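ATP phosphoribosyltransferase regulatory subunit (Thermotoga maritima, PDB 1USY) is probably required for the first step of histidine biosynthesis and may allow feedback regulation of ATP phosphoribosyltransferase activity by histidine. Local coordinates at residues E96-N101 / N259-V264; K19-F24 / S106-E111; G130-Y135 / R229-Y234. All coordinates share one frame; numbering follows the deposited sequence.

Contact 1: residues E96-N101 / N259-V264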
ATOM      1  N   GLU B  96      18.584  23.248 -16.337  1.00 22.33           N
ATOM      2  CA  GLU B  96      17.256  23.503 -16.826  1.00 24.80           C
ATOM      3  C   GLU B  96      17.120  25.030 -16.974  1.00 23.37           C
ATOM      4  O   GLU B  96      17.261  25.758 -15.989  1.00 27.80           O
ATOM      5  CB  GLU B  96      16.288  22.933 -15.803  1.00 25.19           C
ATOM      6  CG  GLU B  96      15.089  22.226 -16.379  1.00 36.03           C
ATOM      7  CD  GLU B  96      15.444  21.088 -17.310  1.00 41.31           C
ATOM      8  OE1 GLU B  96      15.197  21.260 -18.513  1.00 44.87           O
ATOM      9  OE2 GLU B  96      15.918  20.017 -16.850  1.00 47.85           O
ATOM     10  N   LYS B  97      16.922  25.516 -18.203  1.00 22.96           N
ATOM     11  CA  LYS B  97      16.580  26.934 -18.452  1.00 19.57           C
ATOM     12  C   LYS B  97      15.208  27.087 -19.136  1.00 20.04           C
ATOM     13  O   LYS B  97      15.004  26.655 -20.262  1.00 24.67           O
ATOM     14  CB  LYS B  97      17.661  27.637 -19.258  1.00 15.66           C
ATOM     15  CG  LYS B  97      17.199  28.908 -19.923  1.00 18.45           C
ATOM     16  CD  LYS B  97      17.789  30.190 -19.348  1.00 24.83           C
ATOM     17  CE  LYS B  97      17.174  31.396 -20.113  1.00 26.88           C
ATOM     18  NZ  LYS B  97      17.654  32.735 -19.742  1.00 25.85           N
ATOM     19  N   VAL B  98      14.255  27.665 -18.422  1.00 23.88           N
ATOM     20  CA  VAL B  98      12.931  27.917 -18.969  1.00 23.96           C
ATOM     21  C   VAL B  98      12.595  29.345 -18.604  1.00 27.68           C
ATOM     22  O   VAL B  98      12.469  29.645 -17.408  1.00 24.58           O
ATOM     23  CB  VAL B  98      11.837  27.029 -18.329  1.00 23.51           C
ATOM     24  CG1 VAL B  98      10.488  27.267 -19.001  1.00 24.67           C
ATOM     25  CG2 VAL B  98      12.219  25.558 -18.357  1.00 25.29           C
ATOM     26  N   PRO B  99      12.407  30.219 -19.596  1.00 27.26           N
ATOM     27  CA  PRO B  99      12.303  29.890 -21.015  1.00 25.86           C
ATOM     28  C   PRO B  99      13.602  30.034 -21.802  1.00 26.97           C
ATOM     29  O   PRO B  99      14.462  30.864 -21.481  1.00 29.94           O
ATOM     30  CB  PRO B  99      11.285  30.911 -21.536  1.00 27.38           C
ATOM     31  CG  PRO B  99      11.009  31.847 -20.359  1.00 28.44           C
ATOM     32  CD  PRO B  99      12.140  31.651 -19.373  1.00 30.93           C
ATOM     33  N   ARG B 100      13.716  29.200 -22.832  1.00 28.02           N
ATOM     34  CA  ARG B 100      14.756  29.296 -23.835  1.00 29.80           C
ATOM     35  C   ARG B 100      14.394  30.460 -24.716  1.00 29.87           C
ATOM     36  O   ARG B 100      13.348  30.460 -25.359  1.00 31.61           O
ATOM     37  CB  ARG B 100      14.809  28.011 -24.662  1.00 32.42           C
ATOM     38  CG  ARG B 100      15.614  28.107 -25.953  1.00 38.65           C
ATOM     39  CD  ARG B 100      15.635  26.828 -26.765  1.00 43.13           C
ATOM     40  NE  ARG B 100      14.576  26.784 -27.781  1.00 48.44           N
ATOM     41  CZ  ARG B 100      13.447  26.086 -27.665  1.00 47.78           C
ATOM     42  NH1 ARG B 100      13.200  25.364 -26.577  1.00 46.82           N
ATOM     43  NH2 ARG B 100      12.553  26.103 -28.644  1.00 49.18           N
ATOM     44  N   ASN B 101      15.242  31.474 -24.721  1.00 31.10           N
ATOM     45  CA  ASN B 101      14.955  32.678 -25.501  1.00 31.37           C
ATOM     46  C   ASN B 101      15.628  32.624 -26.882  1.00 31.22           C
ATOM     47  O   ASN B 101      15.163  33.250 -27.842  1.00 24.89           O
ATOM     48  CB  ASN B 101      15.328  33.958 -24.713  1.00 29.48           C
ATOM     49  CG  ASN B 101      14.438  34.175 -23.485  1.00 32.02           C
ATOM     50  OD1 ASN B 101      14.936  34.266 -22.358  1.00 27.07           O
ATOM     51  ND2 ASN B 101      13.114  34.263 -23.702  1.00 33.73           N
ATOM     52  N   ASN B 259       3.472  23.567 -23.476  1.00 48.22           N
ATOM     53  CA  ASN B 259       2.411  24.564 -23.669  1.00 48.04           C
ATOM     54  C   ASN B 259       2.910  25.979 -24.018  1.00 45.40           C
ATOM     55  O   ASN B 259       2.922  26.872 -23.157  1.00 47.15           O
ATOM     56  CB  ASN B 259       1.492  24.599 -22.436  1.00 54.30           C
ATOM     57  CG  ASN B 259       0.887  23.243 -22.128  1.00 58.64           C
ATOM     58  OD1 ASN B 259      -0.131  22.848 -22.716  1.00 61.14           O
ATOM     59  ND2 ASN B 259       1.518  22.513 -21.219  1.00 57.40           N
ATOM     60  N   GLY B 260       3.318  26.171 -25.275  1.00 41.28           N
ATOM     61  CA  GLY B 260       3.821  27.455 -25.761  1.00 46.21           C
ATOM     62  C   GLY B 260       5.042  27.956 -25.003  1.00 47.87           C
ATOM     63  O   GLY B 260       5.454  29.123 -25.140  1.00 49.29           O
ATOM     64  N   GLU B 261       5.606  27.047 -24.211  1.00 46.64           N
ATOM     65  CA  GLU B 261       6.741  27.290 -23.347  1.00 47.45           C
ATOM     66  C   GLU B 261       7.987  26.518 -23.794  1.00 42.75           C
ATOM     67  O   GLU B 261       8.077  25.287 -23.636  1.00 38.77           O
ATOM     68  CB  GLU B 261       6.383  26.858 -21.931  1.00 51.42           C
ATOM     69  CG  GLU B 261       5.495  27.845 -21.211  1.00 62.00           C
ATOM     70  CD  GLU B 261       6.210  28.464 -20.029  1.00 67.05           C
ATOM     71  OE1 GLU B 261       6.566  27.703 -19.093  1.00 71.14           O
ATOM     72  OE2 GLU B 261       6.431  29.698 -20.044  1.00 67.36           O
ATOM     73  N   LYS B 262       8.957  27.260 -24.307  1.00 36.87           N
ATOM     74  CA  LYS B 262      10.232  26.683 -24.713  1.00 33.30           C
ATOM     75  C   LYS B 262      11.257  26.625 -23.572  1.00 28.33           C
ATOM     76  O   LYS B 262      11.555  27.640 -22.958  1.00 21.96           O
ATOM     77  CB  LYS B 262      10.804  27.492 -25.882  1.00 32.74           C
ATOM     78  CG  LYS B 262      10.103  27.262 -27.204  1.00 33.97           C
ATOM     79  CD  LYS B 262       9.586  28.573 -27.758  1.00 41.54           C
ATOM     80  CE  LYS B 262       9.848  28.726 -29.235  1.00 42.97           C
ATOM     81  NZ  LYS B 262       8.762  29.586 -29.786  1.00 43.86           N
ATOM     82  N   GLY B 263      11.815  25.442 -23.328  1.00 26.36           N
ATOM     83  CA  GLY B 263      12.959  25.292 -22.435  1.00 27.83           C
ATOM     84  C   GLY B 263      14.015  24.350 -22.981  1.00 24.97           C
ATOM     85  O   GLY B 263      13.766  23.680 -23.962  1.00 23.59           O
ATOM     86  N   VAL B 264      15.194  24.326 -22.356  1.00 27.80           N
ATOM     87  CA  VAL B 264      16.263  23.375 -22.668  1.00 25.73           C
ATOM     88  C   VAL B 264      16.768  22.827 -21.361  1.00 24.48           C
ATOM     89  O   VAL B 264      16.733  23.515 -20.328  1.00 20.63           O
ATOM     90  CB  VAL B 264      17.550  24.026 -23.210  1.00 27.96           C
ATOM     91  CG1 VAL B 264      18.212  23.173 -24.314  1.00 33.19           C
ATOM     92  CG2 VAL B 264      17.389  25.474 -23.531  1.00 28.18           C
TER
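Glu261 makes the first approach to residues 96-101: its OE1 lies 3.9 Å from CG1 of Val98, the two side chains crossing at about a right angle, while its OE2 is held in a salt bridge by Arg62. At Lys262 the backbone takes over. Its O accepts a hydrogen bond from N of Arg100 at 2.7 Å, with the donor above the carbonyl plane, and CA of Pro99, which follows a cis peptide bond, adds a C-H...O contact to the same oxygen. Arg100 keeps CG anti to its backbone N (chi1 166°), and beyond a bend at chi3 its guanidinium overlies the root of the lysine, with CB of Lys262 over one face toward the rim, 3.3 Å from NH1. Gly263 O lies at the guanidinium's edge and accepts a weak hydrogen bond from NH1 of Arg100 at 3.2 Å. Val264 and Lys97 form an antiparallel hydrogen-bonded pair: Lys97 N reaches Val264 O at 2.9 Å, and Val264 N reaches Lys97 O at 3.1 Å. CG2 of Val264 packs against CB of Arg100 at 3.8 Å. Strands 86-98 and 262-269 are thereby joined in the central sheet of the class II synthetase fold. The chemistry implies that one arginine prolongs the pairing past the strand: its backbone N binds one carbonyl firmly, its guanidinium bonds weakly to the next, and its charge meets the aliphatic part of Lys262.

Contact 2: residues K19-F24 / S106-E111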
ATOM      1  N   LYS B  19      27.394  30.708 -14.984  1.00 18.78           N
ATOM      2  CA  LYS B  19      26.477  30.919 -16.057  1.00 23.80           C
ATOM      3  C   LYS B  19      25.140  31.382 -15.475  1.00 22.70           C
ATOM      4  O   LYS B  19      24.168  31.545 -16.198  1.00 25.05           O
ATOM      5  CB  LYS B  19      26.333  29.626 -16.866  1.00 28.43           C
ATOM      6  CG  LYS B  19      27.606  29.193 -17.621  1.00 33.13           C
ATOM      7  CD  LYS B  19      28.210  30.320 -18.469  1.00 39.86           C
ATOM      8  CE  LYS B  19      28.990  29.788 -19.695  1.00 38.88           C
ATOM      9  NZ  LYS B  19      29.317  30.945 -20.580  1.00 37.32           N
ATOM     10  N   GLY B  20      25.101  31.609 -14.164  1.00 21.54           N
ATOM     11  CA  GLY B  20      23.889  32.075 -13.539  1.00 18.18           C
ATOM     12  C   GLY B  20      22.849  31.005 -13.276  1.00 21.83           C
ATOM     13  O   GLY B  20      21.693  31.347 -13.070  1.00 24.92           O
ATOM     14  N   PHE B  21      23.223  29.723 -13.262  1.00 17.21           N
ATOM     15  CA  PHE B  21      22.275  28.711 -12.818  1.00 15.57           C
ATOM     16  C   PHE B  21      22.288  28.659 -11.304  1.00 18.66           C
ATOM     17  O   PHE B  21      23.330  28.824 -10.670  1.00 21.37           O
ATOM     18  CB  PHE B  21      22.584  27.328 -13.378  1.00 17.90           C
ATOM     19  CG  PHE B  21      22.468  27.240 -14.852  1.00 19.25           C
ATOM     20  CD1 PHE B  21      23.465  27.773 -15.681  1.00 13.39           C
ATOM     21  CD2 PHE B  21      21.347  26.642 -15.419  1.00 17.30           C
ATOM     22  CE1 PHE B  21      23.338  27.704 -17.050  1.00 11.52           C
ATOM     23  CE2 PHE B  21      21.193  26.586 -16.784  1.00 14.86           C
ATOM     24  CZ  PHE B  21      22.197  27.101 -17.604  1.00 14.92           C
ATOM     25  N   SER B  22      21.128  28.406 -10.726  1.00 14.81           N
ATOM     26  CA  SER B  22      20.990  28.440  -9.300  1.00 16.38           C
ATOM     27  C   SER B  22      20.563  27.028  -8.785  1.00 17.52           C
ATOM     28  O   SER B  22      19.940  26.262  -9.525  1.00 24.48           O
ATOM     29  CB  SER B  22      20.043  29.599  -8.953  1.00 10.65           C
ATOM     30  OG  SER B  22      19.014  29.155  -8.141  1.00 27.05           O
ATOM     31  N   PRO B  23      20.904  26.662  -7.549  1.00 13.28           N
ATOM     32  CA  PRO B  23      20.733  25.277  -7.112  1.00 15.50           C
ATOM     33  C   PRO B  23      19.263  24.922  -6.890  1.00 15.97           C
ATOM     34  O   PRO B  23      18.445  25.761  -6.534  1.00 22.54           O
ATOM     35  CB  PRO B  23      21.553  25.198  -5.819  1.00 18.24           C
ATOM     36  CG  PRO B  23      21.952  26.640  -5.474  1.00 15.19           C
ATOM     37  CD  PRO B  23      21.385  27.536  -6.467  1.00 10.90           C
ATOM     38  N   PHE B  24      18.901  23.693  -7.197  1.00 20.71           N
ATOM     39  CA  PHE B  24      17.507  23.280  -7.081  1.00 19.34           C
ATOM     40  C   PHE B  24      17.507  21.917  -6.413  1.00 17.56           C
ATOM     41  O   PHE B  24      17.798  20.934  -7.064  1.00 19.89           O
ATOM     42  CB  PHE B  24      16.866  23.222  -8.471  1.00 18.75           C
ATOM     43  CG  PHE B  24      15.471  22.703  -8.468  1.00 20.41           C
ATOM     44  CD1 PHE B  24      14.408  23.556  -8.253  1.00 25.47           C
ATOM     45  CD2 PHE B  24      15.208  21.354  -8.678  1.00 20.93           C
ATOM     46  CE1 PHE B  24      13.082  23.068  -8.241  1.00 24.72           C
ATOM     47  CE2 PHE B  24      13.913  20.854  -8.663  1.00 23.26           C
ATOM     48  CZ  PHE B  24      12.846  21.712  -8.454  1.00 21.20           C
ATOM     49  N   SER B 106      20.490  27.343 -25.372  1.00 21.85           N
ATOM     50  CA  SER B 106      20.708  25.914 -25.509  1.00 20.13           C
ATOM     51  C   SER B 106      22.186  25.655 -25.548  1.00 20.73           C
ATOM     52  O   SER B 106      22.659  24.705 -24.924  1.00 19.79           O
ATOM     53  CB  SER B 106      20.077  25.353 -26.782  1.00 21.68           C
ATOM     54  OG  SER B 106      18.715  25.673 -26.875  1.00 23.27           O
ATOM     55  N   LEU B 107      22.918  26.486 -26.287  1.00 16.26           N
ATOM     56  CA  LEU B 107      24.384  26.348 -26.344  1.00 22.15           C
ATOM     57  C   LEU B 107      25.109  26.446 -24.992  1.00 22.24           C
ATOM     58  O   LEU B 107      26.024  25.676 -24.738  1.00 25.18           O
ATOM     59  CB  LEU B 107      24.991  27.302 -27.362  1.00 23.15           C
ATOM     60  CG  LEU B 107      24.356  27.205 -28.763  1.00 28.88           C
ATOM     61  CD1 LEU B 107      24.615  28.481 -29.595  1.00 30.22           C
ATOM     62  CD2 LEU B 107      24.820  25.948 -29.496  1.00 21.70           C
ATOM     63  N   GLU B 108      24.667  27.360 -24.125  1.00 25.00           N
ATOM     64  CA  GLU B 108      25.181  27.502 -22.771  1.00 25.89           C
ATOM     65  C   GLU B 108      24.974  26.219 -21.961  1.00 25.22           C
ATOM     66  O   GLU B 108      25.897  25.754 -21.276  1.00 27.55           O
ATOM     67  CB  GLU B 108      24.535  28.711 -22.089  1.00 28.44           C
ATOM     68  CG  GLU B 108      24.748  28.784 -20.586  1.00 29.29           C
ATOM     69  CD  GLU B 108      24.782  30.205 -20.068  1.00 38.08           C
ATOM     70  OE1 GLU B 108      25.788  30.909 -20.314  1.00 39.28           O
ATOM     71  OE2 GLU B 108      23.815  30.619 -19.400  1.00 37.43           O
ATOM     72  N   VAL B 109      23.781  25.634 -22.046  1.00 25.02           N
ATOM     73  CA  VAL B 109      23.550  24.321 -21.426  1.00 24.80           C
ATOM     74  C   VAL B 109      24.540  23.306 -21.981  1.00 25.31           C
ATOM     75  O   VAL B 109      25.304  22.717 -21.232  1.00 29.31           O
ATOM     76  CB  VAL B 109      22.106  23.815 -21.604  1.00 25.29           C
ATOM     77  CG1 VAL B 109      21.971  22.359 -21.057  1.00 22.46           C
ATOM     78  CG2 VAL B 109      21.111  24.785 -20.936  1.00 10.77           C
ATOM     79  N   LEU B 110      24.565  23.151 -23.298  1.00 25.31           N
ATOM     80  CA  LEU B 110      25.452  22.182 -23.928  1.00 22.22           C
ATOM     81  C   LEU B 110      26.857  22.371 -23.437  1.00 23.72           C
ATOM     82  O   LEU B 110      27.572  21.406 -23.187  1.00 28.39           O
ATOM     83  CB  LEU B 110      25.471  22.376 -25.439  1.00 25.01           C
ATOM     84  CG  LEU B 110      24.641  21.436 -26.305  1.00 26.29           C
ATOM     85  CD1 LEU B 110      25.056  21.717 -27.689  1.00 26.28           C
ATOM     86  CD2 LEU B 110      24.853  19.992 -25.945  1.00 14.22           C
ATOM     87  N   GLU B 111      27.258  23.620 -23.294  1.00 20.89           N
ATOM     88  CA  GLU B 111      28.650  23.890 -23.081  1.00 24.70           C
ATOM     89  C   GLU B 111      29.051  23.367 -21.713  1.00 25.20           C
ATOM     90  O   GLU B 111      30.077  22.697 -21.592  1.00 25.28           O
ATOM     91  CB  GLU B 111      28.977  25.361 -23.359  1.00 27.53           C
ATOM     92  CG  GLU B 111      29.466  26.190 -22.185  1.00 40.84           C
ATOM     93  CD  GLU B 111      30.840  25.770 -21.719  1.00 49.21           C
ATOM     94  OE1 GLU B 111      31.738  25.645 -22.592  1.00 59.51           O
ATOM     95  OE2 GLU B 111      31.012  25.547 -20.490  1.00 49.24           O
TER
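Lys19 and Glu108 are brought together by their first torsions: Lys19 sets CG anti to its carbonyl carbon (chi1 -66°), Glu108 sets CG anti to its backbone N (chi1 167°), and the glutamate then runs on extended while the lysine bends at chi2. The setting is the class II synthetase fold, where helix 103-120 packs against the central sheet and residues 19-21 lead into the short strand 22-23, outermost in that sheet within this chain. The two side chains lie obliquely across one another, so that the methylenes of Lys19 lie against the carboxylate, its CB 3.6 Å from CD of Glu108. At the far end NZ of Lys19 forms a salt bridge with OE1 of Glu108 at 3.5 Å. The other carboxylate oxygen, OE2, makes a salt bridge with NZ of Lys72, which also hydrogen-bonds to the carbonyl O of Lys19. The ammonium of Lys72 thus serves two acceptors, and is likely to ease the repulsion between O of Lys19 and OE2 of Glu108, 3.4 Å apart. Phe21 and Glu108 reach toward each other tip to tip, with ring and carboxylate planes 61° apart. CG of Glu108 lies in the ring plane at its edge, 4.0 Å from CE1 of Phe21. On the next residue of the helix, CG2 of Val109 touches CZ of Phe21 at 4.2 Å.

Contact 3: residues G130-Y135 / R229-Y234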
ATOM      1  N   GLY B 130      21.214  15.920 -32.629  1.00 20.64           N
ATOM      2  CA  GLY B 130      20.055  15.551 -33.407  1.00 15.78           C
ATOM      3  C   GLY B 130      19.117  16.742 -33.416  1.00 18.95           C
ATOM      4  O   GLY B 130      19.345  17.750 -32.743  1.00 15.05           O
ATOM      5  N   HIS B 131      18.047  16.613 -34.176  1.00 14.62           N
ATOM      6  CA  HIS B 131      17.051  17.638 -34.207  1.00 17.74           C
ATOM      7  C   HIS B 131      15.736  17.034 -34.558  1.00 21.15           C
ATOM      8  O   HIS B 131      15.593  16.296 -35.527  1.00 23.62           O
ATOM      9  CB  HIS B 131      17.402  18.684 -35.237  1.00 21.99           C
ATOM     10  CG  HIS B 131      16.690  19.978 -35.046  1.00  7.81           C
ATOM     11  ND1 HIS B 131      17.315  21.088 -34.528  1.00 15.08           N
ATOM     12  CD2 HIS B 131      15.420  20.347 -35.320  1.00 13.16           C
ATOM     13  CE1 HIS B 131      16.464  22.102 -34.513  1.00 15.64           C
ATOM     14  NE2 HIS B 131      15.301  21.673 -34.972  1.00 16.52           N
ATOM     15  N   THR B 132      14.764  17.388 -33.757  1.00 20.33           N
ATOM     16  CA  THR B 132      13.473  16.767 -33.795  1.00 18.30           C
ATOM     17  C   THR B 132      12.644  17.330 -34.960  1.00 22.80           C
ATOM     18  O   THR B 132      11.663  16.720 -35.379  1.00 20.94           O
ATOM     19  CB  THR B 132      12.860  17.055 -32.439  1.00 19.11           C
ATOM     20  OG1 THR B 132      11.956  16.022 -32.065  1.00 27.09           O
ATOM     21  CG2 THR B 132      12.051  18.297 -32.461  1.00  9.37           C
ATOM     22  N   GLY B 133      13.062  18.477 -35.511  1.00 24.19           N
ATOM     23  CA  GLY B 133      12.340  19.141 -36.591  1.00 22.30           C
ATOM     24  C   GLY B 133      12.512  18.480 -37.953  1.00 23.22           C
ATOM     25  O   GLY B 133      11.992  18.949 -38.945  1.00 18.78           O
ATOM     26  N   VAL B 134      13.221  17.363 -37.995  1.00 26.05           N
ATOM     27  CA  VAL B 134      13.435  16.636 -39.243  1.00 26.38           C
ATOM     28  C   VAL B 134      12.236  15.751 -39.662  1.00 24.27           C
ATOM     29  O   VAL B 134      12.027  15.492 -40.845  1.00 23.91           O
ATOM     30  CB  VAL B 134      14.772  15.812 -39.186  1.00 27.49           C
ATOM     31  CG1 VAL B 134      14.809  14.874 -37.998  1.00 31.66           C
ATOM     32  CG2 VAL B 134      14.981  15.018 -40.447  1.00 33.14           C
ATOM     33  N   TYR B 135      11.447  15.306 -38.696  1.00 22.76           N
ATOM     34  CA  TYR B 135      10.496  14.230 -38.952  1.00 20.45           C
ATOM     35  C   TYR B 135       9.258  14.623 -39.749  1.00 20.87           C
ATOM     36  O   TYR B 135       8.888  13.902 -40.673  1.00 16.38           O
ATOM     37  CB  TYR B 135      10.145  13.491 -37.650  1.00 24.95           C
ATOM     38  CG  TYR B 135      11.369  12.907 -37.009  1.00 15.95           C
ATOM     39  CD1 TYR B 135      11.713  13.197 -35.691  1.00 20.17           C
ATOM     40  CD2 TYR B 135      12.209  12.081 -37.749  1.00 24.03           C
ATOM     41  CE1 TYR B 135      12.892  12.652 -35.108  1.00 13.77           C
ATOM     42  CE2 TYR B 135      13.374  11.544 -37.207  1.00 17.05           C
ATOM     43  CZ  TYR B 135      13.713  11.835 -35.901  1.00 19.58           C
ATOM     44  OH  TYR B 135      14.857  11.272 -35.416  1.00  8.16           O
ATOM     45  N   ARG B 229      11.943   8.490 -31.316  1.00 29.00           N
ATOM     46  CA  ARG B 229      11.177   8.439 -30.028  1.00 33.36           C
ATOM     47  C   ARG B 229      11.412   9.695 -29.199  1.00 35.27           C
ATOM     48  O   ARG B 229      10.630   9.997 -28.282  1.00 42.59           O
ATOM     49  CB  ARG B 229      11.551   7.240 -29.133  1.00 31.40           C
ATOM     50  CG  ARG B 229      12.958   6.717 -29.339  1.00 24.78           C
ATOM     51  CD  ARG B 229      13.962   7.258 -28.328  1.00 29.35           C
ATOM     52  NE  ARG B 229      15.321   6.858 -28.665  1.00 40.31           N
ATOM     53  CZ  ARG B 229      15.685   5.588 -28.865  1.00 48.49           C
ATOM     54  NH1 ARG B 229      14.792   4.587 -28.749  1.00 48.30           N
ATOM     55  NH2 ARG B 229      16.923   5.214 -29.199  1.00 49.57           N
ATOM     56  N   THR B 230      12.410  10.538 -29.477  1.00 34.11           N
ATOM     57  CA  THR B 230      12.528  11.846 -28.851  1.00 31.25           C
ATOM     58  C   THR B 230      11.434  12.821 -29.343  1.00 36.38           C
ATOM     59  O   THR B 230      11.371  13.966 -28.878  1.00 34.26           O
ATOM     60  CB  THR B 230      13.867  12.442 -29.182  1.00 28.65           C
ATOM     61  OG1 THR B 230      14.030  12.361 -30.598  1.00 28.47           O
ATOM     62  CG2 THR B 230      15.006  11.598 -28.619  1.00 23.10           C
ATOM     63  N   ILE B 231      10.587  12.371 -30.277  1.00 40.02           N
ATOM     64  CA  ILE B 231       9.572  13.228 -30.918  1.00 43.60           C
ATOM     65  C   ILE B 231       8.476  13.684 -29.958  1.00 44.21           C
ATOM     66  O   ILE B 231       8.162  14.874 -29.865  1.00 47.93           O
ATOM     67  CB  ILE B 231       8.961  12.528 -32.170  1.00 43.99           C
ATOM     68  CG1 ILE B 231       9.313  13.302 -33.434  1.00 45.38           C
ATOM     69  CG2 ILE B 231       7.444  12.343 -32.041  1.00 42.38           C
ATOM     70  CD1 ILE B 231       8.141  13.411 -34.444  1.00 54.80           C
ATOM     71  N   GLU B 232       7.912  12.735 -29.232  1.00 46.30           N
ATOM     72  CA  GLU B 232       6.790  13.026 -28.357  1.00 50.98           C
ATOM     73  C   GLU B 232       7.271  13.583 -27.008  1.00 48.78           C
ATOM     74  O   GLU B 232       6.490  13.673 -26.061  1.00 49.78           O
ATOM     75  CB  GLU B 232       5.915  11.771 -28.181  1.00 54.93           C
ATOM     76  CG  GLU B 232       6.474  10.499 -28.834  1.00 62.25           C
ATOM     77  CD  GLU B 232       7.302   9.637 -27.879  1.00 67.79           C
ATOM     78  OE1 GLU B 232       7.707   8.511 -28.266  1.00 69.49           O
ATOM     79  OE2 GLU B 232       7.550  10.080 -26.729  1.00 73.54           O
ATOM     80  N   GLU B 233       8.549  13.954 -26.926  1.00 46.02           N
ATOM     81  CA  GLU B 233       9.112  14.462 -25.681  1.00 45.03           C
ATOM     82  C   GLU B 233      10.046  15.667 -25.829  1.00 42.92           C
ATOM     83  O   GLU B 233      10.245  16.429 -24.886  1.00 46.56           O
ATOM     84  CB  GLU B 233       9.790  13.335 -24.886  1.00 46.78           C
ATOM     85  CG  GLU B 233      11.105  12.809 -25.432  1.00 50.69           C
ATOM     86  CD  GLU B 233      11.369  11.321 -25.118  1.00 53.71           C
ATOM     87  OE1 GLU B 233      12.430  10.805 -25.554  1.00 54.11           O
ATOM     88  OE2 GLU B 233      10.532  10.649 -24.460  1.00 52.66           O
ATOM     89  N   TYR B 234      10.619  15.837 -27.007  1.00 35.11           N
ATOM     90  CA  TYR B 234      11.533  16.945 -27.240  1.00 29.13           C
ATOM     91  C   TYR B 234      11.040  17.770 -28.429  1.00 24.13           C
ATOM     92  O   TYR B 234      10.179  17.320 -29.185  1.00 18.88           O
ATOM     93  CB  TYR B 234      12.939  16.426 -27.510  1.00 25.09           C
ATOM     94  CG  TYR B 234      13.767  16.132 -26.297  1.00 25.56           C
ATOM     95  CD1 TYR B 234      14.310  17.168 -25.535  1.00 25.75           C
ATOM     96  CD2 TYR B 234      14.050  14.807 -25.928  1.00 30.18           C
ATOM     97  CE1 TYR B 234      15.081  16.902 -24.411  1.00 30.69           C
ATOM     98  CE2 TYR B 234      14.833  14.519 -24.809  1.00 30.47           C
ATOM     99  CZ  TYR B 234      15.349  15.575 -24.051  1.00 32.78           C
ATOM    100  OH  TYR B 234      16.142  15.315 -22.948  1.00 32.65           O
TER
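The side chains of Tyr135 and Ile231 meet at a slant, with CG1 of Ile231 approaching CD1 of the Tyr135 ring at 3.3 Å. The terminal CD1 of Ile231 also comes within 3.8 Å of CB of Tyr135. With CG anti to the carbonyl carbon (chi1 -59°), the Tyr135 ring starts out beside its own backbone N, and CG1 of Val134 sits over the centre of one ring face. The hydroxyl is tied to O of Leu225. In fold terms, the contact joins the exit of strand 125-131 to the loop that precedes strand 237-243, its antiparallel neighbour in the central sheet of this class II synthetase-like domain. An alanine in place of Tyr135 would probably leave CG1 of Ile231 without its aromatic neighbour and the carbonyl of Leu225 without its hydroxyl partner. Thr132, just past the strand, faces the same loop, its OG1 anti to the backbone N (chi1 -151°). OG1 of Thr132 lies 3.6 Å from O of Tyr234 and 3.8 Å from O of Thr230, hydrogen-bonded to neither. The second carbonyl is already used within the loop, where Thr230 O accepts a hydrogen bond from N of Tyr234 at 2.8 Å.

In the fold
From the N terminus, residues 19-24 come first and are met by residues 106-111 of helix 103-120, which closes contact 2 and ties that helix to the start of the sheet's outermost strand 22-23. Strand 86-98 has by then opened contact 1, so the two loops cross. Contact 3 follows in series with contact 2, tying the end of strand 125-131 to the loop before strand 237-243. Residues 259-264 close contact 1 last, pairing strands 86-98 and 262-269, so that contact 3 falls wholly within it. Contacts 1 and 2 also touch, since Ser106 packs on Arg100 and Val264, whereas the centre of contact 3 stands about 16 Å from that of contact 1.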